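Local coordinates for esterase (Thermotoga maritima, PDB 3DOH), which is a thermostable esterase of the alpha/beta-hydrolase family that hydrolyses carboxylic esters and carries an N-terminal immunoglobulin-like domain, at the interface of chains A and B and the interface of chains A and C. Numbering follows the deposited sequence. Chains: chain A/B/C, esterase.

Contact 1: the interface of chains A and B. Residues chain A 44, 113, 115, 128, 130; chain B 46, 111, 113, 115, 130.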
loop_
_atom_site.group_PDB
_atom_site.type_symbol
_atom_site.label_atom_id
_atom_site.label_comp_id
_atom_site.label_asym_id
_atom_site.label_seq_id
_atom_site.Cartn_x
_atom_site.Cartn_y
_atom_site.Cartn_z
ATOM N N SER A 44 19.420 -18.073 9.386
ATOM C CA SER A 44 19.453 -16.660 9.661
ATOM C C SER A 44 20.814 -16.118 9.268
ATOM O O SER A 44 21.837 -16.807 9.439
ATOM C CB SER A 44 19.273 -16.453 11.132
ATOM O OG SER A 44 19.247 -15.084 11.406
ATOM N N SER A 113 23.055 -18.610 11.315
ATOM C CA SER A 113 22.418 -19.719 11.986
ATOM C C SER A 113 21.592 -20.658 11.137
ATOM O O SER A 113 20.814 -20.243 10.278
ATOM C CB SER A 113 21.518 -19.207 13.077
ATOM O OG SER A 113 22.279 -19.046 14.230
ATOM N N LEU A 115 18.561 -22.729 12.107
ATOM C CA LEU A 115 17.674 -22.513 13.233
ATOM C C LEU A 115 16.907 -23.743 13.678
ATOM O O LEU A 115 16.512 -23.856 14.840
ATOM C CB LEU A 115 16.676 -21.430 12.881
ATOM C CG LEU A 115 17.298 -20.080 12.608
ATOM C CD1 LEU A 115 16.306 -19.117 11.923
ATOM C CD2 LEU A 115 17.800 -19.522 13.905
ATOM N N PRO A 128 20.580 -27.673 14.807
ATOM C CA PRO A 128 20.859 -26.230 14.816
ATOM C C PRO A 128 22.282 -25.835 15.305
ATOM O O PRO A 128 22.829 -26.453 16.230
ATOM C CB PRO A 128 19.809 -25.699 15.774
ATOM C CG PRO A 128 18.661 -26.620 15.617
ATOM C CD PRO A 128 19.213 -27.969 15.271
ATOM N N THR A 130 25.097 -22.075 15.483
ATOM C CA THR A 130 25.259 -20.645 15.286
ATOM C C THR A 130 26.733 -20.389 15.275
ATOM O O THR A 130 27.474 -21.078 15.949
ATOM C CB THR A 130 24.640 -19.858 16.412
ATOM O OG1 THR A 130 23.285 -20.265 16.554
ATOM C CG2 THR A 130 24.676 -18.368 16.118
ATOM N N LYS B 46 10.031 -20.367 16.975
ATOM C CA LYS B 46 9.286 -21.008 15.895
ATOM C C LYS B 46 8.444 -22.107 16.463
ATOM O O LYS B 46 8.750 -22.634 17.541
ATOM C CB LYS B 46 10.220 -21.591 14.836
ATOM C CG LYS B 46 10.990 -20.546 14.021
ATOM C CD LYS B 46 12.027 -21.170 13.091
ATOM C CE LYS B 46 12.786 -20.062 12.381
ATOM N NZ LYS B 46 11.898 -19.456 11.360
ATOM N N ILE B 111 10.859 -24.333 19.026
ATOM C CA ILE B 111 12.282 -24.154 19.050
ATOM C C ILE B 111 12.546 -22.677 19.185
ATOM O O ILE B 111 11.852 -21.862 18.599
ATOM C CB ILE B 111 12.985 -24.820 17.844
ATOM C CG1 ILE B 111 14.502 -24.859 18.064
ATOM C CG2 ILE B 111 12.626 -24.167 16.525
ATOM C CD1 ILE B 111 15.186 -25.999 17.331
ATOM N N SER B 113 15.764 -19.672 19.659
ATOM C CA SER B 113 17.166 -19.311 19.659
ATOM C C SER B 113 17.389 -17.859 20.029
ATOM O O SER B 113 16.685 -16.963 19.577
ATOM C CB SER B 113 17.799 -19.585 18.299
ATOM O OG SER B 113 17.027 -20.521 17.546
ATOM N N LEU B 115 19.892 -15.361 18.949
ATOM C CA LEU B 115 20.589 -15.356 17.670
ATOM C C LEU B 115 21.990 -14.763 17.725
ATOM O O LEU B 115 22.896 -15.296 17.125
ATOM C CB LEU B 115 19.718 -14.689 16.571
ATOM C CG LEU B 115 18.464 -15.421 16.009
ATOM C CD1 LEU B 115 17.666 -14.571 14.991
ATOM C CD2 LEU B 115 18.791 -16.814 15.390
ATOM N N THR B 130 20.500 -22.235 21.076
ATOM C CA THR B 130 19.248 -22.681 20.469
ATOM C C THR B 130 18.681 -23.791 21.313
ATOM O O THR B 130 19.424 -24.591 21.837
ATOM C CB THR B 130 19.535 -23.237 19.108
ATOM O OG1 THR B 130 20.020 -22.162 18.285
ATOM C CG2 THR B 130 18.314 -23.870 18.514
HETATM O O HOH W 1 21.583 -19.889 18.483
HETATM O O HOH W 2 21.271 -22.086 15.830
#

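Contact 2: the interface of chains A and C. Residues chain A 317, 345-348; chain C 207.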
loop_
_atom_site.group_PDB
_atom_site.type_symbol
_atom_site.label_atom_id
_atom_site.label_comp_id
_atom_site.label_asym_id
_atom_site.label_seq_id
_atom_site.Cartn_x
_atom_site.Cartn_y
_atom_site.Cartn_z
ATOM N N GLU A 317 25.310 14.662 -17.209
ATOM C CA GLU A 317 24.996 16.090 -17.301
ATOM C C GLU A 317 24.958 16.816 -15.953
ATOM O O GLU A 317 25.466 17.937 -15.823
ATOM C CB GLU A 317 23.661 16.259 -17.990
ATOM C CG GLU A 317 23.353 17.707 -18.307
ATOM C CD GLU A 317 22.727 18.440 -17.133
ATOM O OE1 GLU A 317 22.287 17.785 -16.164
ATOM O OE2 GLU A 317 22.686 19.673 -17.163
ATOM N N GLU A 345 26.552 11.244 -23.058
ATOM C CA GLU A 345 26.351 12.069 -21.868
ATOM C C GLU A 345 24.985 11.803 -21.295
ATOM O O GLU A 345 23.968 12.231 -21.867
ATOM C CB GLU A 345 26.462 13.538 -22.188
ATOM C CG GLU A 345 26.320 14.456 -20.984
ATOM C CD GLU A 345 26.268 15.941 -21.375
ATOM O OE1 GLU A 345 27.195 16.437 -22.058
ATOM O OE2 GLU A 345 25.283 16.623 -21.014
ATOM N N TYR A 346 24.975 11.100 -20.169
ATOM C CA TYR A 346 23.765 10.800 -19.425
ATOM C C TYR A 346 22.948 12.050 -19.034
ATOM O O TYR A 346 23.430 12.903 -18.275
ATOM C CB TYR A 346 24.111 9.964 -18.169
ATOM C CG TYR A 346 24.826 8.663 -18.474
ATOM C CD1 TYR A 346 24.145 7.613 -19.091
ATOM C CD2 TYR A 346 26.176 8.484 -18.152
ATOM C CE1 TYR A 346 24.775 6.407 -19.401
ATOM C CE2 TYR A 346 26.835 7.275 -18.444
ATOM C CZ TYR A 346 26.111 6.238 -19.074
ATOM O OH TYR A 346 26.704 5.046 -19.393
ATOM N N GLU A 347 21.722 12.133 -19.568
ATOM C CA GLU A 347 20.763 13.207 -19.264
ATOM C C GLU A 347 20.519 13.426 -17.763
ATOM O O GLU A 347 20.443 12.459 -16.985
ATOM C CB GLU A 347 19.396 12.882 -19.853
ATOM C CG GLU A 347 19.231 13.023 -21.323
ATOM C CD GLU A 347 17.773 12.675 -21.732
ATOM O OE1 GLU A 347 17.452 11.452 -21.767
ATOM O OE2 GLU A 347 16.951 13.622 -21.997
ATOM N N LYS A 348 20.331 14.698 -17.402
ATOM C CA LYS A 348 19.851 15.104 -16.074
ATOM C C LYS A 348 18.725 14.216 -15.620
ATOM O O LYS A 348 17.788 13.984 -16.378
ATOM C CB LYS A 348 19.332 16.534 -16.116
ATOM C CG LYS A 348 18.746 17.016 -14.787
ATOM C CD LYS A 348 18.647 18.526 -14.708
ATOM C CE LYS A 348 18.097 18.923 -13.361
ATOM N NZ LYS A 348 19.166 18.877 -12.345
ATOM N N ARG C 207 25.033 17.647 -25.527
ATOM C CA ARG C 207 25.574 16.263 -25.733
ATOM C C ARG C 207 25.792 15.898 -27.209
ATOM O O ARG C 207 26.731 15.159 -27.544
ATOM C CB ARG C 207 24.717 15.188 -25.033
ATOM C CG ARG C 207 23.253 15.107 -25.519
ATOM C CD ARG C 207 22.442 14.053 -24.770
ATOM N NE ARG C 207 22.741 14.179 -23.359
ATOM C CZ ARG C 207 22.037 14.946 -22.531
ATOM N NH1 ARG C 207 20.977 15.611 -23.008
ATOM N NH2 ARG C 207 22.376 15.037 -21.234
#

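Contact 3: the interface of chains A and C. Residues chain A 319-321; chain C 71-74.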
loop_
_atom_site.group_PDB
_atom_site.type_symbol
_atom_site.label_atom_id
_atom_site.label_comp_id
_atom_site.label_asym_id
_atom_site.label_seq_id
_atom_site.Cartn_x
_atom_site.Cartn_y
_atom_site.Cartn_z
ATOM N N ASP A 319 26.372 15.781 -13.048
ATOM C CA ASP A 319 27.419 15.400 -12.075
ATOM C C ASP A 319 27.739 16.631 -11.198
ATOM O O ASP A 319 28.207 17.631 -11.719
ATOM C CB ASP A 319 28.678 14.859 -12.783
ATOM C CG ASP A 319 29.807 14.444 -11.804
ATOM O OD1 ASP A 319 29.854 14.884 -10.631
ATOM O OD2 ASP A 319 30.697 13.686 -12.234
ATOM N N PRO A 320 27.465 16.561 -9.878
ATOM C CA PRO A 320 27.693 17.699 -8.997
ATOM C C PRO A 320 29.123 17.790 -8.435
ATOM O O PRO A 320 29.450 18.759 -7.734
ATOM C CB PRO A 320 26.733 17.427 -7.848
ATOM C CG PRO A 320 26.748 15.953 -7.718
ATOM C CD PRO A 320 26.935 15.404 -9.131
ATOM N N VAL A 321 29.944 16.780 -8.708
ATOM C CA VAL A 321 31.332 16.722 -8.231
ATOM C C VAL A 321 32.302 17.195 -9.342
ATOM O O VAL A 321 33.157 18.047 -9.092
ATOM C CB VAL A 321 31.726 15.250 -7.801
ATOM C CG1 VAL A 321 33.218 15.136 -7.405
ATOM C CG2 VAL A 321 30.798 14.741 -6.713
ATOM N N PHE C 71 24.586 22.853 -10.246
ATOM C CA PHE C 71 24.800 22.576 -8.836
ATOM C C PHE C 71 26.123 21.854 -8.615
ATOM O O PHE C 71 26.300 20.760 -9.130
ATOM C CB PHE C 71 23.654 21.710 -8.318
ATOM C CG PHE C 71 23.923 21.013 -6.998
ATOM C CD1 PHE C 71 24.193 21.740 -5.831
ATOM C CD2 PHE C 71 23.853 19.611 -6.916
ATOM C CE1 PHE C 71 24.412 21.063 -4.590
ATOM C CE2 PHE C 71 24.077 18.913 -5.687
ATOM C CZ PHE C 71 24.356 19.642 -4.523
ATOM N N SER C 72 27.037 22.448 -7.846
ATOM C CA SER C 72 28.191 21.703 -7.353
ATOM C C SER C 72 28.127 21.485 -5.857
ATOM O O SER C 72 27.891 22.441 -5.129
ATOM C CB SER C 72 29.507 22.409 -7.681
ATOM O OG SER C 72 30.614 21.627 -7.209
ATOM N N ILE C 73 28.354 20.256 -5.406
ATOM C CA ILE C 73 28.475 19.973 -3.978
ATOM C C ILE C 73 29.400 20.960 -3.266
ATOM O O ILE C 73 29.317 21.135 -2.050
ATOM C CB ILE C 73 28.982 18.539 -3.728
ATOM C CG1 ILE C 73 30.461 18.423 -4.099
ATOM C CG2 ILE C 73 28.150 17.536 -4.515
ATOM C CD1 ILE C 73 31.161 17.244 -3.459
ATOM N N PHE C 74 30.278 21.601 -4.031
ATOM C CA PHE C 74 31.458 22.237 -3.483
ATOM C C PHE C 74 31.140 23.604 -3.021
ATOM O O PHE C 74 31.578 24.016 -1.933
ATOM C CB PHE C 74 32.609 22.264 -4.480
ATOM C CG PHE C 74 33.292 20.948 -4.617
ATOM C CD1 PHE C 74 33.492 20.141 -3.489
ATOM C CD2 PHE C 74 33.719 20.497 -5.864
ATOM C CE1 PHE C 74 34.112 18.898 -3.600
ATOM C CE2 PHE C 74 34.352 19.264 -5.995
ATOM C CZ PHE C 74 34.554 18.461 -4.854
#

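Contact 1: the interface of chains A and B
A:Leu115 and B:Leu115 meet tip to tip in the deposited assembly, in a patch where residues of, or close to, the N-terminal immunoglobulin-like domains of two chains come together. The apolar contacts centre on this pair. Each leucine brings its CD2 methyl to the other's, and the side chains cross at about a right angle. In A:Leu115, CG stands anti to the carbonyl carbon (chi1 -63°). Its other methyl, CD1, lies 3.7 Å from the methylene CE of B:Lys46, whose chain runs extended up to a bend at the last torsion. The pyrrolidine of A:Pro128 rests its CB 3.6 Å from the CG2 methyl of B:Thr130. Its CG lies 3.9 Å from B:Ile111 CD1.

The polar link is indirect. Water 1 and water 2 each bridge the hydroxyls OG1 of A:Thr130 and B:Thr130. Water 1 lies 2.6 Å from A:Thr130 OG1, and water 2 lies 2.8 Å from B:Thr130 OG1. Within chain A, a hydrogen bond of 2.8 Å between A:Ser113 OG and A:Thr130 OG1 gives the threonine hydroxyl a further partner. Both threonines hold OG1 anti to the carbonyl carbon (chi1 -54° in A:Thr130), which turns the hydroxyls toward the shared waters.

Contact 2: the interface of chains A and C
C:Arg207 reaches across to A:Glu345, near the end of strand 341-346, and A:Glu347, just after it, and its guanidinium is held between them. In the deposited assembly the site brings together two alpha/beta-hydrolase domains. C:Arg207 belongs to the short helix 206-209. Its CG sits between the backbone N and the carbonyl carbon (chi1 61°), and a bend at chi3 turns the guanidinium toward chain A.

The backbone carbonyl of A:Glu345 takes the main bond. C:Arg207 NE donates to A:Glu345 O at 2.7 Å, with a moderately bent angle of 143° at the hydrogen. The oxygen lies tilted out of the guanidinium plane. C:Arg207 NH2 adds a weak bond to the same oxygen, at 3.3 Å from A:Glu345 O.

The side chain of A:Glu345 is extended beyond CG and crosses the arginine at about a right angle. Its OE2 forms a salt bridge to C:Arg207 NH2 at 3.3 Å. The carboxylate and guanidinium planes stand 73° apart, so the pair is not a flat, two-pronged bridge. Closer to the backbones, A:Glu345 CB packs against C:Arg207 CB at 3.7 Å.

A:Glu347 lays its aliphatic part over one face of the guanidinium, off centre. Its methylene CG lies 3.6 Å from C:Arg207 CZ.

Contact 3: the interface of chains A and C
A:Pro320 of the alpha/beta-hydrolase domain fits against C:Phe71, C:Ser72 and C:Ile73, in a loop of the immunoglobulin-like domain of chain C.

Two hydrogen bonds cross, and both end on the carbonyl oxygen of A:Pro320. C:Ile73 N donates to A:Pro320 O at 3.0 Å, with 147° at the hydrogen. The hydroxyl C:Ser72 OG donates to A:Pro320 O at 3.1 Å. The donors come from opposite faces of the carbonyl plane, so the oxygen is gripped from both. C:Ser72 OG is anti to its backbone N (chi1 -179°), a position from which it also accepts a bond from C:Phe74 N at 3.2 Å. An alanine in place of C:Ser72 would probably leave A:Pro320 O with one donor fewer and C:Phe74 N without this acceptor, making the loop less firmly fixed.

Apolar contacts surround these bonds. A:Pro320 CB lies 3.6 Å from the CG2 methyl of C:Ile73 and 3.7 Å from C:Phe71 CE2, with the ring's CD2 similarly near.

C:Phe74 CE2 lies 3.5 Å from the carbonyl A:Val321 O, which sits well off the ring plane. Within chain A, A:Val321 N donates to the carboxylate A:Asp319 OD1 at 2.7 Å. By its sequence setting A:Asp319 is probably the acid of the catalytic triad. In the deposited assembly the site sets a neighbour's immunoglobulin-like domain against the loop that probably carries this acid, and may help steady that loop.

Contact 2 and contact 3 belong to one A-C interface, with C-alpha centres about 14 Å apart. In chain A both draw on the loop after strand 311-316: A:Glu317 lines contact 2, and A:Asp319 to A:Val321 form contact 3. Chain C answers with its hydrolase domain in contact 2 and its immunoglobulin-like domain in contact 3. The C-alpha centre of contact 1 lies about 50 Å from that of contact 2 and about 48 Å from that of contact 3. Contact 1 is two-fold, whereas the A-C interface departs from such symmetry. Chain A thus touches both neighbours in the six-copy assembly; the structure alone does not show this in solution.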